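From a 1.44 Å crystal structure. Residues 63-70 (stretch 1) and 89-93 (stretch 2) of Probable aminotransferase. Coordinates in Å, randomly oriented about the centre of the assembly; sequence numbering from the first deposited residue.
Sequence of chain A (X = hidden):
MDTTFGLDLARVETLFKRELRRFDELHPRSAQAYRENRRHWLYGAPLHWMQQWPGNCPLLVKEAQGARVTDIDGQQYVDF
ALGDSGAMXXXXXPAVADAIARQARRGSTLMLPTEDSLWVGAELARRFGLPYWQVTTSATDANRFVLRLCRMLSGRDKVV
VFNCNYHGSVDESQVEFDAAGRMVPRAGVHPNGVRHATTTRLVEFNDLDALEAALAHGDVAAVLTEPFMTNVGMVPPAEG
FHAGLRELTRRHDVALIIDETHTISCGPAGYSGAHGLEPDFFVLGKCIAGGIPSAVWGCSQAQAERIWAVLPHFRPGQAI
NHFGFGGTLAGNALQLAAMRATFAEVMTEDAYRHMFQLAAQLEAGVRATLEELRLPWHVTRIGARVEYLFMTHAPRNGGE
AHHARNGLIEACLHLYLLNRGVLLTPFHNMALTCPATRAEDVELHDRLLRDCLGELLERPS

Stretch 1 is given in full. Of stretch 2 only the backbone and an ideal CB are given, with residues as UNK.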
# COMPACT_ATOMS: atom_id res chain seq x y z
N GLU A 63 -11.59 10.52 -20.02
CA GLU A 63 -10.35 11.27 -19.84
C GLU A 63 -10.54 12.42 -18.89
O GLU A 63 -11.66 12.89 -18.63
CB GLU A 63 -9.80 11.76 -21.16
CG GLU A 63 -10.72 12.69 -21.87
CD GLU A 63 -10.22 13.06 -23.23
OE1 GLU A 63 -9.21 12.47 -23.69
OE2 GLU A 63 -10.83 13.95 -23.83
N ALA A 64 -9.42 12.89 -18.36
CA ALA A 64 -9.40 14.00 -17.40
C ALA A 64 -8.11 14.76 -17.50
O ALA A 64 -7.04 14.16 -17.67
CB ALA A 64 -9.57 13.48 -15.98
N GLN A 65 -8.19 16.07 -17.31
CA GLN A 65 -7.00 16.94 -17.35
C GLN A 65 -7.30 18.15 -16.49
O GLN A 65 -8.40 18.73 -16.60
CB GLN A 65 -6.65 17.34 -18.78
CG GLN A 65 -6.00 16.24 -19.64
CD GLN A 65 -7.01 15.42 -20.47
OE1 GLN A 65 -8.18 15.81 -20.65
NE2 GLN A 65 -6.55 14.27 -20.99
N GLY A 66 -6.39 18.52 -15.60
CA GLY A 66 -6.65 19.66 -14.70
C GLY A 66 -7.82 19.37 -13.78
O GLY A 66 -7.80 18.39 -13.09
N ALA A 67 -8.84 20.24 -13.82
CA ALA A 67 -10.07 20.04 -13.06
C ALA A 67 -11.26 19.63 -13.96
O ALA A 67 -12.40 19.75 -13.54
CB ALA A 67 -10.44 21.29 -12.26
N ARG A 68 -11.00 19.11 -15.15
CA ARG A 68 -12.04 18.70 -16.09
C ARG A 68 -12.05 17.21 -16.25
O ARG A 68 -10.99 16.59 -16.41
CB ARG A 68 -11.84 19.39 -17.45
CG ARG A 68 -12.11 20.89 -17.37
CD ARG A 68 -11.97 21.63 -18.71
NE ARG A 68 -13.12 21.45 -19.59
CZ ARG A 68 -13.21 21.90 -20.85
NH1 ARG A 68 -12.22 22.57 -21.44
NH2 ARG A 68 -14.32 21.67 -21.53
N VAL A 69 -13.22 16.61 -16.19
CA VAL A 69 -13.41 15.17 -16.40
C VAL A 69 -14.47 14.97 -17.48
O VAL A 69 -15.48 15.66 -17.43
CB VAL A 69 -13.85 14.50 -15.09
CG1 VAL A 69 -14.22 13.01 -15.28
CG2 VAL A 69 -12.75 14.65 -14.07
N THR A 70 -14.26 14.02 -18.37
CA THR A 70 -15.26 13.60 -19.33
C THR A 70 -15.53 12.13 -19.14
O THR A 70 -14.59 11.34 -19.06
CB THR A 70 -14.80 13.85 -20.78
OG1 THR A 70 -14.45 15.22 -20.97
CG2 THR A 70 -15.86 13.46 -21.77
N UNK A 89 -3.68 18.25 -6.78
CA UNK A 89 -3.14 19.31 -7.64
C UNK A 89 -3.58 19.28 -9.08
O UNK A 89 -3.02 19.99 -9.92
CB UNK A 89 -1.61 19.25 -7.61
N UNK A 90 -4.65 18.51 -9.33
CA UNK A 90 -5.22 18.35 -10.66
C UNK A 90 -4.86 17.02 -11.30
O UNK A 90 -3.90 16.32 -10.91
CB UNK A 90 -4.76 19.49 -11.56
N UNK A 91 -5.63 16.67 -12.31
CA UNK A 91 -5.34 15.51 -13.13
C UNK A 91 -4.25 15.81 -14.13
O UNK A 91 -4.24 16.89 -14.73
CB UNK A 91 -6.60 15.03 -13.85
N UNK A 92 -3.38 14.82 -14.38
CA UNK A 92 -2.45 14.93 -15.49
C UNK A 92 -1.58 16.21 -15.45
O UNK A 92 -1.40 16.89 -16.48
CB UNK A 92 -3.24 14.88 -16.80
N UNK A 93 -1.07 16.55 -14.28
CA UNK A 93 -0.09 17.66 -14.18
C UNK A 93 1.07 17.37 -15.11
O UNK A 93 1.67 16.31 -15.03
CB UNK A 93 0.41 17.84 -12.75

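Stretch 1 is a hairpin: its strands pair from Glu63 to Thr70 and turn over through a type II' beta turn from Gln65 to Arg68, with Gly66 at the corner on a positive phi. Stretch 2 lies against one flank of that corner.

Position 89 is nearly unconstrained by the hairpin. Its CA-to-CB bond points away and an ideal CB finds no atom of stretch 1 within 5.5 Å, so small, polar or aromatic residues would all pass. The deposited residue is Phe89, whose ring (chi1 m) makes no contact with stretch 1.

Position 90 is decided by its own backbone. At phi 104° and psi 162°, an ideal CB would be jammed against the carbonyl oxygen of position 89, and it would also sit 3.6 Å from Gly66 O. Glycine is the clear choice, and Gly90 is found; its bare CA comes within 3.5 Å of Gly66 O.

Position 91 carries the contact. Its backbone forms a single antiparallel bridge with Gly66: Gly66 N donates to the O of position 91 at 2.8 Å, and the N of position 91 returns a nearly straight bond to Gly66 O at 2.9 Å. Any residue but proline could supply this pair. CA-to-CB points toward stretch 1, where the methyl of Ala64 and, farther out, Val69 CG2 lie beside the carbonyl oxygens of Gly66 and Ala64, with no charge. A medium aliphatic, an aromatic or a flat polar ring would suit. The residue is His91, with chi1 m. Ala64 CB lies 3.8 Å from His91 CG and makes an off-centre CH-pi contact, 4.2 Å from the ring centroid, while Val69 CG2 approaches His91 NE2 at 4.1 Å. His91 CD2 comes to 3.3 Å from Gly66 O, a contact and not a hydrogen bond. NE2 is hydrogen-bonded elsewhere in the structure, so a ring can pack on methyls without leaving it unsatisfied.

Position 92 also points toward the hairpin, with its ideal CB 4.0 Å from Ala64 O and 4.2 Å from Gln65 CG. Phi 55° and psi 43° are left-handed values, comfortable for glycine, asparagine or aspartate and tolerable for others. Ala92 is deposited, its methyl resting beside Ala64 O and the Gln65 side chain.

Position 93 turns away again, beyond reach of stretch 1, at the N-cap of a helix, where serine, threonine, aspartate or asparagine are common. Gln93 is used instead, and its NE2 donates to Phe89 O at 2.8 Å, tying the ends of stretch 2 together.

Stretch 2 89-93: FGHAQ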
# COMPACT_ATOMS: atom_id res chain seq x y z
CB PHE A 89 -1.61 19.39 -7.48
CG PHE A 89 -1.20 19.67 -6.08
CD1 PHE A 89 -1.17 20.99 -5.64
CD2 PHE A 89 -0.89 18.64 -5.21
CE1 PHE A 89 -0.91 21.27 -4.34
CE2 PHE A 89 -0.65 18.92 -3.86
CZ PHE A 89 -0.65 20.25 -3.47
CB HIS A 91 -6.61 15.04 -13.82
CG HIS A 91 -7.69 14.69 -12.88
ND1 HIS A 91 -7.59 13.66 -11.98
CD2 HIS A 91 -8.89 15.28 -12.64
CE1 HIS A 91 -8.71 13.59 -11.27
NE2 HIS A 91 -9.51 14.58 -11.63
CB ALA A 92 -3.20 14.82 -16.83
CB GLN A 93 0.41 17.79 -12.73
CG GLN A 93 -0.31 18.72 -11.82
CD GLN A 93 -0.09 20.18 -12.09
OE1 GLN A 93 0.73 20.60 -12.97
NE2 GLN A 93 -0.83 21.01 -11.32
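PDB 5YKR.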